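Local coordinates for adenylosuccinate lyase (Francisella tularensis subsp. tularensis SCHU S4, PDB 4EEI), which probably catalyses two fumarate-releasing beta-eliminations of de novo purine synthesis, one of them the splitting of adenylosuccinate into AMP and fumarate, at residues E129-K132 against E133-T136; K153-G156 against A157-E160. One frame throughout, in Å; residues are numbered along the deposited sequence.

Contact 1 (E129-K132 against E133-T136). With EDO (1,2-ethanediol), chain X.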
ATOM      1  N   GLU B 129     -13.316  32.718  -6.205  1.00 25.87           N
ATOM      2  CA  GLU B 129     -13.561  34.132  -6.475  1.00 26.70           C
ATOM      3  C   GLU B 129     -14.918  34.555  -5.918  1.00 27.85           C
ATOM      4  O   GLU B 129     -15.081  35.659  -5.405  1.00 25.12           O
ATOM      5  CB  GLU B 129     -13.500  34.428  -7.982  1.00 30.01           C
ATOM      6  CG  GLU B 129     -12.133  34.139  -8.637  1.00 31.90           C
ATOM      7  CD  GLU B 129     -11.094  35.233  -8.384  1.00 32.15           C
ATOM      8  OE1 GLU B 129     -11.404  36.206  -7.669  1.00 32.40           O
ATOM      9  OE2 GLU B 129      -9.962  35.123  -8.905  1.00 33.54           O
ATOM     10  N   GLU B 130     -15.889  33.656  -6.010  1.00 25.91           N
ATOM     11  CA  GLU B 130     -17.257  33.943  -5.585  1.00 30.03           C
ATOM     12  C   GLU B 130     -17.333  34.124  -4.064  1.00 28.62           C
ATOM     13  O   GLU B 130     -18.138  34.906  -3.564  1.00 28.09           O
ATOM     14  CB  GLU B 130     -18.139  32.783  -6.059  1.00 36.38           C
ATOM     15  CG  GLU B 130     -19.535  32.687  -5.504  1.00 46.64           C
ATOM     16  CD  GLU B 130     -20.262  31.460  -6.060  1.00 56.50           C
ATOM     17  OE1 GLU B 130     -20.829  30.686  -5.260  1.00 59.36           O
ATOM     18  OE2 GLU B 130     -20.247  31.269  -7.296  1.00 61.43           O
ATOM     19  N   THR B 131     -16.467  33.419  -3.341  1.00 27.62           N
ATOM     20  CA  THR B 131     -16.490  33.420  -1.875  1.00 29.28           C
ATOM     21  C   THR B 131     -15.273  34.107  -1.236  1.00 29.93           C
ATOM     22  O   THR B 131     -15.097  34.051  -0.017  1.00 24.81           O
ATOM     23  CB  THR B 131     -16.572  31.984  -1.326  1.00 24.86           C
ATOM     24  OG1 THR B 131     -15.427  31.235  -1.758  1.00 25.93           O
ATOM     25  CG2 THR B 131     -17.847  31.300  -1.813  1.00 27.80           C
ATOM     26  N   LYS B 132     -14.450  34.758  -2.053  1.00 26.93           N
ATOM     27  CA  LYS B 132     -13.224  35.418  -1.578  1.00 25.27           C
ATOM     28  C   LYS B 132     -13.518  36.451  -0.475  1.00 30.27           C
ATOM     29  O   LYS B 132     -12.720  36.637   0.451  1.00 31.54           O
ATOM     30  CB  LYS B 132     -12.518  36.082  -2.769  1.00 25.06           C
ATOM     31  CG  LYS B 132     -11.333  36.999  -2.441  1.00 28.45           C
ATOM     32  CD  LYS B 132     -10.598  37.395  -3.734  1.00 27.74           C
ATOM     33  CE  LYS B 132      -9.426  38.355  -3.504  1.00 25.13           C
ATOM     34  NZ  LYS B 132      -9.899  39.736  -3.224  1.00 27.00           N
ATOM     35  N   GLU B 133     -14.679  37.089  -0.581  1.00 30.92           N
ATOM     36  CA  GLU B 133     -15.113  38.171   0.312  1.00 36.33           C
ATOM     37  C   GLU B 133     -15.667  37.706   1.656  1.00 32.19           C
ATOM     38  O   GLU B 133     -15.824  38.504   2.582  1.00 32.87           O
ATOM     39  CB  GLU B 133     -16.223  38.971  -0.378  1.00 47.83           C
ATOM     40  CG  GLU B 133     -17.450  38.119  -0.728  1.00 57.21           C
ATOM     41  CD  GLU B 133     -18.630  38.935  -1.229  1.00 65.43           C
ATOM     42  OE1 GLU B 133     -19.369  39.498  -0.394  1.00 70.89           O
ATOM     43  OE2 GLU B 133     -18.825  39.002  -2.460  1.00 67.77           O
ATOM     44  N   ILE B 134     -15.992  36.423   1.755  1.00 24.92           N
ATOM     45  CA  ILE B 134     -16.671  35.908   2.937  1.00 26.38           C
ATOM     46  C   ILE B 134     -15.658  35.618   4.032  1.00 26.38           C
ATOM     47  O   ILE B 134     -14.627  35.000   3.777  1.00 25.21           O
ATOM     48  CB  ILE B 134     -17.453  34.630   2.592  1.00 28.84           C
ATOM     49  CG1 ILE B 134     -18.487  34.932   1.502  1.00 32.93           C
ATOM     50  CG2 ILE B 134     -18.112  34.047   3.827  1.00 30.73           C
ATOM     51  CD1 ILE B 134     -19.272  33.713   1.039  1.00 33.39           C
ATOM     52  N   ILE B 135     -15.942  36.062   5.254  1.00 26.58           N
ATOM     53  CA  ILE B 135     -15.029  35.783   6.362  1.00 26.70           C
ATOM     54  C   ILE B 135     -15.512  34.558   7.148  1.00 27.15           C
ATOM     55  O   ILE B 135     -16.701  34.432   7.460  1.00 26.59           O
ATOM     56  CB  ILE B 135     -14.815  37.025   7.268  1.00 23.96           C
ATOM     57  CG1 ILE B 135     -13.709  36.773   8.293  1.00 29.19           C
ATOM     58  CG2 ILE B 135     -16.102  37.447   7.946  1.00 24.78           C
ATOM     59  CD1 ILE B 135     -13.130  38.065   8.863  1.00 31.37           C
ATOM     60  N   THR B 136     -14.587  33.638   7.426  1.00 21.94           N
ATOM     61  CA  THR B 136     -14.924  32.393   8.119  1.00 24.37           C
ATOM     62  C   THR B 136     -13.910  32.147   9.229  1.00 25.07           C
ATOM     63  O   THR B 136     -12.855  32.784   9.258  1.00 25.16           O
ATOM     64  CB  THR B 136     -14.918  31.201   7.151  1.00 24.86           C
ATOM     65  OG1 THR B 136     -15.423  30.031   7.808  1.00 28.79           O
ATOM     66  CG2 THR B 136     -13.498  30.925   6.653  1.00 23.32           C
TER
HETATM   67  C1  EDO X 512     -12.759  40.877  -1.924  1.00 79.65           C
HETATM   68  O1  EDO X 512     -13.983  40.147  -2.022  1.00 79.60           O
HETATM   69  C2  EDO X 512     -12.086  40.549  -0.599  1.00 78.98           C
HETATM   70  O2  EDO X 512     -10.717  40.932  -0.709  1.00 79.99           O
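Thr131 and Ile134 are the first and last residues of a type I beta turn, and the backbone bond that closes it runs from Ile134 N to Thr131 O at 3.1 Å, with an N-H...O angle of 160°.

Apolar contact backs this bond on the same two residues. CD1 of Ile134 lies 4.0 Å from Thr131 CB and about as far from its CG2, the two side chains crossing at a slant. A chi1 of 60° puts Thr131 OG1 between the backbone N and the carbonyl carbon, where it is hydrogen-bonded to Lys127 O one helical turn back, while CG2 lies beside the backbone N and meets the isoleucine methyl.

The charged ends find their partners outside the turn. Lys132 runs extended until its last torsion, where a bend (chi4 -75°) brings NZ 2.9 Å from O2 of a 1,2-ethanediol, probably a crystallisation additive; the same ammonium has a salt bridge to Asp423, and the side chain a cation-pi contact with Phe426. The next residue, Glu133, is extended beyond CG and pairs its carboxylate with Arg338 in a second salt bridge.

Ile134, with Arg338, Ile341 and Glu342 of helix 338-346 against its side chain, leads directly into the strand that follows. A type I turn thus joins the long helix 94-131 to the first strand of an antiparallel two-stranded hairpin (135-140 with 143-149).

Contact 2 (K153-G156 against A157-E160); sequences KFLG and AYVE
Leu155 and Tyr158 both set CG anti to the backbone N (chi1 -172° and 168°), and with Leu155 chi2 at 71° these torsions, together with the i to i+3 spacing of an alpha helix, let the leucine methyl CD1 approach the tyrosine ring. Leu155 CD1 reaches Tyr158 CD2 at 3.9 Å, the two side chains meeting at an oblique angle. The pairing is an i to i+3 apolar contact within helix 151-173, part of the largely helical body of this lyase 1 family enzyme.

The main chain supplies the regular i to i+4 bonds, but of unequal quality. Tyr158 N donates to Phe154 O at 2.9 Å, and Val159 N to Leu155 O at 3.0 Å. The flanking bonds, from Ala157 N to Lys153 O and from Glu160 N to Gly156 O, are weak at 3.4 Å. Gly156 O also receives a weak hydrogen bond from Arg235, which forms a salt bridge with Glu160; NH1 of Arg235 therefore joins Gly156 O and Glu160 OE1, four residues apart.

Different faces of the helix serve different neighbours. Phe154 and Tyr158 pack on helix 94-131, through Thr131 and Leu125 among others, whereas Leu155 lies against Val425 and Phe426 of helix 422-429. Towards the second subunit, Leu155 and Val159 meet Val209 of that chain, and Lys153 is held between Glu239 of its own chain and Glu300 of the neighbouring subunit, two carboxylates that would probably favour its charged form.

At Val159, CG2 sits between the backbone N and the carbonyl carbon, and Val159 CG2 lies 3.3 Å from Gly156 O, the carbonyl three residues back.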
ATOM      1  N   LYS B 153     -10.155  28.532   1.056  1.00 26.22           N
ATOM      2  CA  LYS B 153     -10.315  27.076   1.143  1.00 23.57           C
ATOM      3  C   LYS B 153     -10.351  26.497  -0.265  1.00 24.10           C
ATOM      4  O   LYS B 153      -9.648  25.537  -0.579  1.00 23.63           O
ATOM      5  CB  LYS B 153     -11.590  26.693   1.900  1.00 25.61           C
ATOM      6  CG  LYS B 153     -11.579  27.050   3.391  1.00 26.43           C
ATOM      7  CD  LYS B 153     -12.952  26.785   4.011  1.00 28.50           C
ATOM      8  CE  LYS B 153     -12.941  26.973   5.533  1.00 27.50           C
ATOM      9  NZ  LYS B 153     -12.010  26.024   6.214  1.00 26.61           N
ATOM     10  N   PHE B 154     -11.164  27.094  -1.121  1.00 25.80           N
ATOM     11  CA  PHE B 154     -11.254  26.627  -2.495  1.00 23.79           C
ATOM     12  C   PHE B 154      -9.989  26.941  -3.275  1.00 22.26           C
ATOM     13  O   PHE B 154      -9.607  26.188  -4.154  1.00 17.78           O
ATOM     14  CB  PHE B 154     -12.458  27.257  -3.191  1.00 20.70           C
ATOM     15  CG  PHE B 154     -13.771  26.848  -2.606  1.00 24.74           C
ATOM     16  CD1 PHE B 154     -14.233  25.550  -2.763  1.00 25.91           C
ATOM     17  CD2 PHE B 154     -14.549  27.759  -1.908  1.00 28.54           C
ATOM     18  CE1 PHE B 154     -15.455  25.161  -2.221  1.00 28.05           C
ATOM     19  CE2 PHE B 154     -15.768  27.380  -1.369  1.00 34.72           C
ATOM     20  CZ  PHE B 154     -16.219  26.077  -1.528  1.00 34.13           C
ATOM     21  N   LEU B 155      -9.351  28.067  -2.979  1.00 22.96           N
ATOM     22  CA  LEU B 155      -8.148  28.434  -3.711  1.00 22.25           C
ATOM     23  C   LEU B 155      -7.014  27.473  -3.370  1.00 21.69           C
ATOM     24  O   LEU B 155      -6.170  27.163  -4.214  1.00 18.36           O
ATOM     25  CB  LEU B 155      -7.739  29.885  -3.412  1.00 20.94           C
ATOM     26  CG  LEU B 155      -6.590  30.414  -4.279  1.00 24.18           C
ATOM     27  CD1 LEU B 155      -7.045  30.627  -5.737  1.00 25.70           C
ATOM     28  CD2 LEU B 155      -6.011  31.715  -3.706  1.00 21.97           C
ATOM     29  N   GLY B 156      -6.999  26.989  -2.130  1.00 18.26           N
ATOM     30  CA  GLY B 156      -5.998  26.021  -1.709  1.00 20.40           C
ATOM     31  C   GLY B 156      -6.123  24.697  -2.440  1.00 20.32           C
ATOM     32  O   GLY B 156      -5.119  24.020  -2.725  1.00 19.61           O
ATOM     33  N   ALA B 157      -7.356  24.307  -2.728  1.00 15.86           N
ATOM     34  CA  ALA B 157      -7.584  23.111  -3.520  1.00 19.39           C
ATOM     35  C   ALA B 157      -7.205  23.408  -4.968  1.00 21.83           C
ATOM     36  O   ALA B 157      -6.589  22.579  -5.637  1.00 23.81           O
ATOM     37  CB  ALA B 157      -9.020  22.686  -3.425  1.00 20.72           C
ATOM     38  N   TYR B 158      -7.585  24.590  -5.451  1.00 21.31           N
ATOM     39  CA  TYR B 158      -7.238  24.995  -6.818  1.00 21.45           C
ATOM     40  C   TYR B 158      -5.750  24.853  -7.109  1.00 19.97           C
ATOM     41  O   TYR B 158      -5.364  24.201  -8.083  1.00 20.67           O
ATOM     42  CB  TYR B 158      -7.689  26.435  -7.084  1.00 20.38           C
ATOM     43  CG  TYR B 158      -7.135  27.050  -8.355  1.00 22.28           C
ATOM     44  CD1 TYR B 158      -7.695  26.764  -9.592  1.00 23.85           C
ATOM     45  CD2 TYR B 158      -6.056  27.922  -8.310  1.00 22.07           C
ATOM     46  CE1 TYR B 158      -7.196  27.329 -10.750  1.00 24.41           C
ATOM     47  CE2 TYR B 158      -5.549  28.490  -9.463  1.00 25.67           C
ATOM     48  CZ  TYR B 158      -6.127  28.193 -10.676  1.00 25.28           C
ATOM     49  OH  TYR B 158      -5.620  28.759 -11.823  1.00 24.71           O
ATOM     50  N   VAL B 159      -4.908  25.460  -6.275  1.00 18.17           N
ATOM     51  CA  VAL B 159      -3.476  25.424  -6.541  1.00 19.65           C
ATOM     52  C   VAL B 159      -2.924  24.001  -6.479  1.00 20.61           C
ATOM     53  O   VAL B 159      -1.999  23.661  -7.216  1.00 20.48           O
ATOM     54  CB  VAL B 159      -2.659  26.376  -5.632  1.00 22.35           C
ATOM     55  CG1 VAL B 159      -3.039  27.825  -5.913  1.00 23.70           C
ATOM     56  CG2 VAL B 159      -2.864  26.038  -4.152  1.00 21.51           C
ATOM     57  N   GLU B 160      -3.499  23.163  -5.623  1.00 19.89           N
ATOM     58  CA  GLU B 160      -3.029  21.780  -5.525  1.00 22.16           C
ATOM     59  C   GLU B 160      -3.377  21.000  -6.794  1.00 19.39           C
ATOM     60  O   GLU B 160      -2.535  20.292  -7.349  1.00 18.48           O
ATOM     61  CB  GLU B 160      -3.605  21.069  -4.292  1.00 20.71           C
ATOM     62  CG  GLU B 160      -3.137  19.619  -4.183  1.00 25.91           C
ATOM     63  CD  GLU B 160      -3.676  18.888  -2.955  1.00 30.02           C
ATOM     64  OE1 GLU B 160      -4.564  19.442  -2.255  1.00 28.65           O
ATOM     65  OE2 GLU B 160      -3.211  17.749  -2.698  1.00 26.49           O
TER

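How the contacts relate
Contacts 1 and 2 follow one another in the chain, with the hairpin of strands 135-140 and 143-149 between them, and their centres lie 13 Å apart. They meet directly: Thr131 OG1 is 3.6 Å from Phe154 CD2, and Thr136 CG2 is 4.1 Å from Lys153 CE. After the hairpin, helix 151-173 packs against the end of helix 94-131, while Phe426 of helix 422-429 touches both contacts. Contact 1 lies away from the annotated sites. In contact 2 the side chain of Lys153 is about 10 Å from that of Ser140, which binds succinate in the protein although none is bound to this chain here. Bound potassium lies about 12 Å from the Lys132 side chain and about 9 Å from that of Tyr158.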